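Local coordinates for protein cellulase (Bacillus sp. BG-CS10, PDB 5E09) that probably hydrolyses internal beta-1,4-glucosidic bonds of cellulose with a family 5 glycoside hydrolase domain that is joined to carbohydrate-binding modules, at residues Thr199-Asn205 with Arg255-Phe260; His224-Phe228 with Asp248-Phe253. All coordinates share one frame; numbering follows the deposited sequence.

Both contacts lie in the (beta/alpha)8 barrel of the family 5 cellulase domain and share helix 243-261. Contact 2 packs the middle of that helix on the end of barrel strand 219-225 and the loop after it, and contact 1 packs its last turns against the start of helix 201-214. Along the chain, contact 2 is nested within the loop closed by contact 1; their centres are about 12 Å apart. They touch where Thr199 OG1 lies 3.3 Å from Thr252 CG2. Next to Tyr225, His224 is hydrogen-bonded to Glu149 and Tyr226 to Glu271; these glutamates probably correspond to the catalytic pair of family 5, which would place contact 2 beside the active site.

Contact 1 (Thr199-Asn205 with Arg255-Phe260); sequences TSQDLLN and RVHNTF
Thr259 OG1 is held from two sides: it accepts a nearly straight hydrogen bond from Gln201 NE2 (3.1 Å, 168° at the hydrogen) and donates one to Arg255 O, one turn back in its own helix, at 3.0 Å. The same carbonyl also takes the backbone N-H of Thr259, the two donors reaching it from opposite faces of its plane. Thr259 OG1 lies almost in the amide plane of Gln201, whose chain folds at chi2 (52°), bringing the amide round to the facing helix. NE2 also gives a hydrogen bond to Asn205 OD1, arriving above that amide's plane. The axes of the two helical segments run roughly parallel, 10.2 Å apart and crossing at -27°. Helices 201-214 and 243-261 are neighbours in the outer ring of the (beta/alpha)8 barrel, following strands 190-193 and 219-225. Between them Leu204 enters as a knob into the hole formed by Arg255, Val256, Thr259 and Phe260. Its CD1 rests on Arg255 CG at 3.8 Å, while CD2 meets the edge of the Phe260 ring, in its plane, 3.6 Å from CE2. Thr259 CG2 covers one face of that ring, over its centre. Inward, Val256 and Phe260 reach Val267 of barrel strand 267-272. Near the start of helix 201-214, Arg255 stretches from CG to NE and presents the guanidinium edge to Thr199: NE donates to Thr199 O, modelled at a doubtfully short 2.5 Å, with the oxygen in the guanidinium plane, and NH2 makes a weak bond to Thr199 OG1. An alanine here removes the guanidinium, which would probably leave Thr199 O without this partner and open a gap beside Leu204 CD1. Gln201 OE1, 3.4 Å from Arg255 CB, lies alongside the arginine chain, which runs past it in the opposite direction.

Contact 2 (His224-Phe228 with Asp248-Phe253); sequences HYYGF and DIIDTF
From Tyr225 to Phe228 the chain runs close to helix 243-261, with CA atoms 7.3 Å apart at Gly227 and Ile249 and 6.1 Å apart at Phe228 and Asp248. Tyr225 carries most of the contact. Its ring, with CG anti to the backbone N (chi1 -171°), projects at the helix, and OH donates to Asp248 OD2 over a short 2.5 Å. That oxygen uses its anti lone pair and sits at the ring's edge, the carboxylate turned 22° from the ring plane. Phe253 points an edge at one face of Tyr225 in a T-shaped pair, centroids 5.2 Å apart. The opposite face is covered near its rim by Gly227 N. This is packing of a (beta/alpha)8-barrel strand against the outer helix of its own beta/alpha unit, which comes after the short helix 229-232; Leu269 of the adjoining strand 267-272 is touched by the side chains of both Tyr225 and Phe253. Ile249 CG1 packs against Tyr225 CE2 at 3.9 Å; its side chain also reaches Phe292 and Phe295 of helix 286-302. Phe228 crosses Asp248 at about a right angle, CB to CB 3.9 Å. Thr252, near the Tyr225 ring, turns OG1 back to Asp248 O, a bond of 2.6 Å within the helix.

Contact 1 (Thr199-Asn205 with Arg255-Phe260)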
loop_
_atom_site.group_PDB
_atom_site.type_symbol
_atom_site.label_atom_id
_atom_site.label_comp_id
_atom_site.label_asym_id
_atom_site.label_seq_id
_atom_site.Cartn_x
_atom_site.Cartn_y
_atom_site.Cartn_z
ATOM N N THR A 199 2.943 11.614 -10.345
ATOM C CA THR A 199 1.737 12.291 -10.808
ATOM C C THR A 199 1.836 13.812 -10.891
ATOM O O THR A 199 0.813 14.492 -10.960
ATOM C CB THR A 199 0.538 11.935 -9.903
ATOM O OG1 THR A 199 0.768 12.429 -8.575
ATOM C CG2 THR A 199 0.342 10.425 -9.855
ATOM N N SER A 200 3.053 14.347 -10.895
ATOM C CA SER A 200 3.249 15.779 -11.102
ATOM C C SER A 200 2.681 16.204 -12.452
ATOM O O SER A 200 2.759 15.456 -13.430
ATOM C CB SER A 200 4.731 16.140 -11.021
ATOM O OG SER A 200 5.275 15.742 -9.776
ATOM N N GLN A 201 2.110 17.402 -12.504
ATOM C CA GLN A 201 1.485 17.883 -13.734
ATOM C C GLN A 201 2.448 17.842 -14.924
ATOM O O GLN A 201 2.040 17.525 -16.038
ATOM C CB GLN A 201 0.948 19.304 -13.542
ATOM C CG GLN A 201 0.097 19.808 -14.697
ATOM C CD GLN A 201 -1.021 18.847 -15.066
ATOM O OE1 GLN A 201 -1.910 18.569 -14.261
ATOM N NE2 GLN A 201 -0.977 18.331 -16.289
ATOM N N ASP A 202 3.725 18.134 -14.691
ATOM C CA ASP A 202 4.685 18.151 -15.789
ATOM C C ASP A 202 4.945 16.751 -16.343
ATOM O O ASP A 202 5.008 16.552 -17.565
ATOM C CB ASP A 202 6.003 18.788 -15.354
ATOM C CG ASP A 202 7.005 18.875 -16.493
ATOM O OD1 ASP A 202 6.718 19.579 -17.490
ATOM O OD2 ASP A 202 8.077 18.238 -16.395
ATOM N N LEU A 203 5.094 15.782 -15.447
ATOM C CA LEU A 203 5.261 14.394 -15.853
ATOM C C LEU A 203 4.029 13.901 -16.616
ATOM O O LEU A 203 4.140 13.261 -17.672
ATOM C CB LEU A 203 5.529 13.522 -14.627
ATOM C CG LEU A 203 6.657 14.030 -13.723
ATOM C CD1 LEU A 203 6.848 13.122 -12.525
ATOM C CD2 LEU A 203 7.961 14.164 -14.494
ATOM N N LEU A 204 2.853 14.222 -16.087
ATOM C CA LEU A 204 1.602 13.877 -16.757
ATOM C C LEU A 204 1.579 14.446 -18.172
ATOM O O LEU A 204 1.272 13.735 -19.134
ATOM C CB LEU A 204 0.398 14.385 -15.961
ATOM C CG LEU A 204 0.205 13.787 -14.566
ATOM C CD1 LEU A 204 -0.992 14.424 -13.873
ATOM C CD2 LEU A 204 0.057 12.268 -14.634
ATOM N N ASN A 205 1.930 15.723 -18.289
ATOM C CA ASN A 205 1.952 16.401 -19.578
ATOM C C ASN A 205 2.895 15.744 -20.569
ATOM O O ASN A 205 2.562 15.603 -21.738
ATOM C CB ASN A 205 2.341 17.868 -19.407
ATOM C CG ASN A 205 1.232 18.692 -18.797
ATOM O OD1 ASN A 205 0.054 18.367 -18.944
ATOM N ND2 ASN A 205 1.600 19.761 -18.098
ATOM N N ARG A 255 -5.898 15.890 -11.157
ATOM C CA ARG A 255 -5.079 16.234 -12.311
ATOM C C ARG A 255 -4.836 15.017 -13.212
ATOM O O ARG A 255 -4.709 15.171 -14.436
ATOM C CB ARG A 255 -3.758 16.885 -11.887
ATOM C CG ARG A 255 -2.877 16.078 -10.990
ATOM C CD ARG A 255 -1.566 16.806 -10.747
ATOM N NE ARG A 255 -0.744 16.077 -9.794
ATOM C CZ ARG A 255 -0.812 16.240 -8.479
ATOM N NH1 ARG A 255 -1.656 17.123 -7.965
ATOM N NH2 ARG A 255 -0.031 15.525 -7.680
ATOM N N VAL A 256 -4.803 13.814 -12.635
ATOM C CA VAL A 256 -4.735 12.626 -13.493
ATOM C C VAL A 256 -5.967 12.557 -14.405
ATOM O O VAL A 256 -5.867 12.256 -15.595
ATOM C CB VAL A 256 -4.632 11.315 -12.677
ATOM C CG1 VAL A 256 -4.837 10.102 -13.581
ATOM C CG2 VAL A 256 -3.293 11.232 -11.971
ATOM N N HIS A 257 -7.130 12.855 -13.842
ATOM C CA HIS A 257 -8.372 12.812 -14.602
ATOM C C HIS A 257 -8.412 13.888 -15.692
ATOM O O HIS A 257 -8.765 13.606 -16.840
ATOM C CB HIS A 257 -9.567 12.969 -13.666
ATOM C CG HIS A 257 -10.886 12.999 -14.373
ATOM N ND1 HIS A 257 -11.578 11.855 -14.708
ATOM C CD2 HIS A 257 -11.638 14.037 -14.812
ATOM C CE1 HIS A 257 -12.702 12.185 -15.318
ATOM N NE2 HIS A 257 -12.760 13.504 -15.394
ATOM N N ASN A 258 -8.045 15.113 -15.332
ATOM C CA ASN A 258 -8.049 16.218 -16.289
ATOM C C ASN A 258 -7.099 15.981 -17.454
ATOM O O ASN A 258 -7.435 16.260 -18.608
ATOM C CB ASN A 258 -7.683 17.534 -15.604
ATOM C CG ASN A 258 -8.641 17.893 -14.492
ATOM O OD1 ASN A 258 -9.806 17.481 -14.500
ATOM N ND2 ASN A 258 -8.158 18.665 -13.523
ATOM N N THR A 259 -5.912 15.461 -17.157
ATOM C CA THR A 259 -4.917 15.292 -18.207
ATOM C C THR A 259 -5.237 14.138 -19.156
ATOM O O THR A 259 -5.103 14.282 -20.367
ATOM C CB THR A 259 -3.517 15.083 -17.614
ATOM O OG1 THR A 259 -3.186 16.206 -16.790
ATOM C CG2 THR A 259 -2.479 14.952 -18.724
ATOM N N PHE A 260 -5.669 13.000 -18.621
ATOM C CA PHE A 260 -5.848 11.811 -19.453
ATOM C C PHE A 260 -7.303 11.373 -19.642
ATOM O O PHE A 260 -7.811 11.355 -20.766
ATOM C CB PHE A 260 -5.053 10.647 -18.875
ATOM C CG PHE A 260 -3.570 10.854 -18.892
ATOM C CD1 PHE A 260 -2.867 10.828 -20.086
ATOM C CD2 PHE A 260 -2.873 11.056 -17.715
ATOM C CE1 PHE A 260 -1.498 11.012 -20.106
ATOM C CE2 PHE A 260 -1.497 11.239 -17.728
ATOM C CZ PHE A 260 -0.815 11.218 -18.925
#

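Contact 2 (His224-Phe228 with Asp248-Phe253)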
loop_
_atom_site.group_PDB
_atom_site.type_symbol
_atom_site.label_atom_id
_atom_site.label_comp_id
_atom_site.label_asym_id
_atom_site.label_seq_id
_atom_site.Cartn_x
_atom_site.Cartn_y
_atom_site.Cartn_z
ATOM N N HIS A 224 1.346 5.299 -10.309
ATOM C CA HIS A 224 1.358 4.581 -9.042
ATOM C C HIS A 224 1.023 5.544 -7.915
ATOM O O HIS A 224 1.266 6.741 -8.031
ATOM C CB HIS A 224 2.718 3.928 -8.786
ATOM C CG HIS A 224 3.029 2.794 -9.710
ATOM N ND1 HIS A 224 4.239 2.127 -9.691
ATOM C CD2 HIS A 224 2.295 2.206 -10.683
ATOM C CE1 HIS A 224 4.233 1.184 -10.609
ATOM N NE2 HIS A 224 3.067 1.208 -11.230
ATOM N N TYR A 225 0.476 5.024 -6.821
ATOM C CA TYR A 225 0.113 5.872 -5.691
ATOM C C TYR A 225 0.158 5.111 -4.371
ATOM O O TYR A 225 -0.426 4.043 -4.242
ATOM C CB TYR A 225 -1.279 6.468 -5.899
ATOM C CG TYR A 225 -1.619 7.519 -4.877
ATOM C CD1 TYR A 225 -1.078 8.795 -4.969
ATOM C CD2 TYR A 225 -2.466 7.238 -3.811
ATOM C CE1 TYR A 225 -1.374 9.763 -4.040
ATOM C CE2 TYR A 225 -2.770 8.203 -2.873
ATOM C CZ TYR A 225 -2.223 9.465 -2.995
ATOM O OH TYR A 225 -2.520 10.435 -2.069
ATOM N N TYR A 226 0.843 5.675 -3.384
ATOM C CA TYR A 226 1.047 4.979 -2.119
ATOM C C TYR A 226 0.693 5.848 -0.928
ATOM O O TYR A 226 1.086 5.560 0.200
ATOM C CB TYR A 226 2.492 4.496 -2.010
ATOM C CG TYR A 226 2.737 3.242 -2.808
ATOM C CD1 TYR A 226 2.478 1.990 -2.257
ATOM C CD2 TYR A 226 3.203 3.305 -4.116
ATOM C CE1 TYR A 226 2.685 0.831 -2.984
ATOM C CE2 TYR A 226 3.411 2.150 -4.854
ATOM C CZ TYR A 226 3.151 0.916 -4.281
ATOM O OH TYR A 226 3.361 -0.240 -5.001
ATOM N N GLY A 227 -0.047 6.917 -1.193
ATOM C CA GLY A 227 -0.585 7.758 -0.146
ATOM C C GLY A 227 0.330 8.896 0.242
ATOM O O GLY A 227 1.554 8.802 0.116
ATOM N N PHE A 228 -0.289 9.979 0.703
ATOM C CA PHE A 228 0.414 11.103 1.294
ATOM C C PHE A 228 1.485 10.592 2.257
ATOM O O PHE A 228 1.177 9.954 3.265
ATOM C CB PHE A 228 -0.582 12.020 2.001
ATOM C CG PHE A 228 0.032 13.256 2.574
ATOM C CD1 PHE A 228 0.741 14.131 1.768
ATOM C CD2 PHE A 228 -0.117 13.559 3.921
ATOM C CE1 PHE A 228 1.306 15.283 2.293
ATOM C CE2 PHE A 228 0.446 14.710 4.456
ATOM C CZ PHE A 228 1.159 15.572 3.641
ATOM N N ASP A 248 -4.667 15.207 -0.640
ATOM C CA ASP A 248 -3.629 14.705 -1.534
ATOM C C ASP A 248 -4.221 13.725 -2.539
ATOM O O ASP A 248 -3.889 13.760 -3.735
ATOM C CB ASP A 248 -2.506 14.038 -0.750
ATOM C CG ASP A 248 -1.310 13.726 -1.620
ATOM O OD1 ASP A 248 -0.574 14.676 -1.968
ATOM O OD2 ASP A 248 -1.113 12.538 -1.966
ATOM N N ILE A 249 -5.104 12.852 -2.061
ATOM C CA ILE A 249 -5.821 11.968 -2.986
ATOM C C ILE A 249 -6.636 12.755 -4.033
ATOM O O ILE A 249 -6.522 12.531 -5.263
ATOM C CB ILE A 249 -6.754 11.018 -2.222
ATOM C CG1 ILE A 249 -5.923 10.044 -1.378
ATOM C CG2 ILE A 249 -7.675 10.281 -3.185
ATOM C CD1 ILE A 249 -6.726 9.238 -0.389
ATOM N N ILE A 250 -7.444 13.689 -3.538
ATOM C CA ILE A 250 -8.322 14.476 -4.398
ATOM C C ILE A 250 -7.548 15.246 -5.467
ATOM O O ILE A 250 -7.876 15.158 -6.649
ATOM C CB ILE A 250 -9.175 15.456 -3.568
ATOM C CG1 ILE A 250 -10.263 14.690 -2.815
ATOM C CG2 ILE A 250 -9.806 16.517 -4.457
ATOM C CD1 ILE A 250 -11.158 15.570 -1.991
ATOM N N ASP A 251 -6.521 15.984 -5.055
ATOM C CA ASP A 251 -5.700 16.751 -5.989
ATOM C C ASP A 251 -5.016 15.840 -7.008
ATOM O O ASP A 251 -5.108 16.066 -8.236
ATOM C CB ASP A 251 -4.643 17.572 -5.236
ATOM C CG ASP A 251 -5.255 18.623 -4.317
ATOM O OD1 ASP A 251 -6.458 18.933 -4.468
ATOM O OD2 ASP A 251 -4.530 19.151 -3.446
ATOM N N THR A 252 -4.342 14.807 -6.495
ATOM C CA THR A 252 -3.609 13.887 -7.358
ATOM C C THR A 252 -4.486 13.367 -8.486
ATOM O O THR A 252 -4.164 13.511 -9.680
ATOM C CB THR A 252 -3.050 12.685 -6.575
ATOM O OG1 THR A 252 -2.138 13.144 -5.568
ATOM C CG2 THR A 252 -2.330 11.729 -7.514
ATOM N N PHE A 253 -5.620 12.783 -8.125
ATOM C CA PHE A 253 -6.390 12.125 -9.164
ATOM C C PHE A 253 -7.288 13.093 -9.929
ATOM O O PHE A 253 -7.754 12.776 -11.018
ATOM C CB PHE A 253 -7.150 10.953 -8.558
ATOM C CG PHE A 253 -6.236 9.817 -8.180
ATOM C CD1 PHE A 253 -5.693 9.005 -9.161
ATOM C CD2 PHE A 253 -5.857 9.616 -6.865
ATOM C CE1 PHE A 253 -4.823 7.980 -8.839
ATOM C CE2 PHE A 253 -4.989 8.589 -6.528
ATOM C CZ PHE A 253 -4.469 7.767 -7.518
#